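Local coordinates for protein putative DNA helicase (Lactobacillus plantarum, PDB 3DMN) that is a C-terminal fragment of a putative, UvrD-like DNA helicase and probably contributes to ATP-driven DNA unwinding, at residues Glu131-Leu137 with Ser157-Arg162. Sequence-based numbering, arbitrary orientation.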
# COMPACT_ATOMS: atom_id res chain seq x y z
N GLU A 131 -3.12 17.55 6.52
CA GLU A 131 -4.27 17.61 5.64
C GLU A 131 -3.85 17.67 4.18
O GLU A 131 -4.52 17.09 3.31
CB GLU A 131 -5.17 18.78 5.94
CG GLU A 131 -5.88 18.59 7.28
CD GLU A 131 -6.91 17.46 7.24
OE1 GLU A 131 -7.83 17.50 6.41
OE2 GLU A 131 -6.75 16.52 8.03
N ASP A 132 -2.74 18.34 3.93
CA ASP A 132 -2.28 18.47 2.55
C ASP A 132 -1.81 17.15 1.96
O ASP A 132 -1.63 17.09 0.73
CB ASP A 132 -1.16 19.52 2.45
CG ASP A 132 -0.91 19.94 1.02
OD1 ASP A 132 -1.85 20.54 0.46
OD2 ASP A 132 0.22 19.71 0.50
N GLU A 133 -1.56 16.15 2.81
CA GLU A 133 -1.11 14.82 2.36
C GLU A 133 -2.29 13.89 2.00
O GLU A 133 -2.06 12.76 1.61
CB GLU A 133 -0.22 14.16 3.42
CG GLU A 133 1.16 14.85 3.36
CD GLU A 133 2.08 14.45 4.49
OE1 GLU A 133 1.60 14.30 5.64
OE2 GLU A 133 3.30 14.32 4.22
N ARG A 134 -3.53 14.36 2.17
CA ARG A 134 -4.68 13.49 1.81
C ARG A 134 -4.62 13.12 0.32
O ARG A 134 -4.91 11.96 -0.07
CB ARG A 134 -5.99 14.21 2.10
CG ARG A 134 -6.31 14.22 3.60
CD ARG A 134 -7.65 14.85 3.86
NE ARG A 134 -7.86 14.88 5.30
CZ ARG A 134 -8.24 13.83 6.03
NH1 ARG A 134 -8.53 12.66 5.44
NH2 ARG A 134 -8.31 13.97 7.37
N GLN A 135 -4.27 14.09 -0.53
CA GLN A 135 -4.28 13.84 -1.98
C GLN A 135 -3.28 12.71 -2.30
O GLN A 135 -3.59 11.79 -3.06
CB GLN A 135 -3.91 15.11 -2.74
CG GLN A 135 -3.85 14.89 -4.23
CD GLN A 135 -5.21 14.47 -4.77
OE1 GLN A 135 -6.24 15.00 -4.37
NE2 GLN A 135 -5.21 13.53 -5.70
N LEU A 136 -2.10 12.80 -1.70
CA LEU A 136 -1.08 11.74 -1.89
C LEU A 136 -1.57 10.37 -1.43
O LEU A 136 -1.47 9.39 -2.19
CB LEU A 136 0.20 12.13 -1.13
CG LEU A 136 1.28 11.05 -1.16
CD1 LEU A 136 1.83 10.88 -2.56
CD2 LEU A 136 2.41 11.43 -0.19
N LEU A 137 -2.09 10.28 -0.20
CA LEU A 137 -2.51 8.99 0.30
C LEU A 137 -3.65 8.44 -0.54
O LEU A 137 -3.66 7.25 -0.87
CB LEU A 137 -2.93 9.12 1.78
CG LEU A 137 -3.31 7.82 2.46
CD1 LEU A 137 -2.15 6.82 2.44
CD2 LEU A 137 -3.74 8.15 3.90
N SER A 157 -2.30 6.44 10.18
CA SER A 157 -2.41 7.84 9.79
C SER A 157 -3.72 8.45 10.33
O SER A 157 -4.81 7.88 10.11
CB SER A 157 -2.44 7.94 8.26
OG SER A 157 -2.84 9.28 7.94
N PRO A 158 -3.65 9.64 10.91
CA PRO A 158 -4.88 10.32 11.37
C PRO A 158 -5.78 10.70 10.19
O PRO A 158 -6.98 10.94 10.38
CB PRO A 158 -4.36 11.58 12.05
CG PRO A 158 -3.00 11.85 11.40
CD PRO A 158 -2.45 10.44 11.26
N LEU A 159 -5.20 10.76 9.00
CA LEU A 159 -6.01 11.11 7.82
C LEU A 159 -7.07 10.02 7.57
O LEU A 159 -8.02 10.25 6.84
CB LEU A 159 -5.12 11.32 6.59
CG LEU A 159 -4.00 12.35 6.82
CD1 LEU A 159 -3.20 12.47 5.51
CD2 LEU A 159 -4.60 13.72 7.27
N LEU A 160 -6.81 8.81 8.11
CA LEU A 160 -7.73 7.69 7.91
C LEU A 160 -8.81 7.63 8.97
O LEU A 160 -9.75 6.82 8.84
CB LEU A 160 -6.98 6.36 7.77
CG LEU A 160 -6.02 6.31 6.55
CD1 LEU A 160 -5.20 5.02 6.60
CD2 LEU A 160 -6.80 6.41 5.24
N ALA A 161 -8.73 8.51 9.98
CA ALA A 161 -9.70 8.45 11.09
C ALA A 161 -11.13 8.68 10.58
O ALA A 161 -12.08 8.10 11.09
CB ALA A 161 -9.35 9.47 12.18
N ARG A 162 -11.27 9.53 9.58
CA ARG A 162 -12.60 9.90 9.07
C ARG A 162 -13.25 8.78 8.29
O ARG A 162 -14.46 8.81 8.08
CB ARG A 162 -12.54 11.15 8.19
CG ARG A 162 -11.85 11.01 6.82
CD ARG A 162 -11.85 12.35 6.06
NE ARG A 162 -13.18 13.00 6.10
CZ ARG A 162 -14.20 12.63 5.34
NH1 ARG A 162 -14.08 11.61 4.49
NH2 ARG A 162 -15.38 13.25 5.43
O HOH W 1 -6.77 14.29 10.64
O HOH W 2 -9.35 11.89 9.18
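Arg134, at the start of helix 134-141, and Leu159, in the short 3-10 segment after strand 147-153, make the nearest backbone approach, their CA atoms 6.6 Å apart. Backbone bonds from Leu160 N to Ser157 O and Ala161 N to Pro158 O shape this turn, while Ser157 OG accepts from Leu159 N in an ST turn. The Arg134 chain, extended from CG to NE, carries its guanidinium across to the turn, where NH1 donates to Leu159 O (2.8 Å), in the carbonyl plane, though the N-H...O angle is only 139°. Leu159 CD2 lies over one guanidinium face, offset toward its rim, and CD1 packs against Glu133 CB at 4.0 Å. Side-on, Arg134 grips Glu131: NE meets OE1 at 2.8 Å from above the carboxylate plane, and NH2 reaches the syn lone pair of OE2. A water joins Arg134 NH2 to Pro158 O and Arg162 N. Leu137 CD2 touches Leu160 CD2 at 3.8 Å. Arg134 NH1 also hydrogen-bonds to Ile18 O, beyond helix 9-16. A leucine in place of Arg134 would probably leave the Glu131 carboxylate without its countercharge and Leu159 O without its NH1 donor. One buried arginine, probably balanced partly by Glu131, thus joins helix start to post-strand loop in this P-loop NTPase-like parallel-sheet domain.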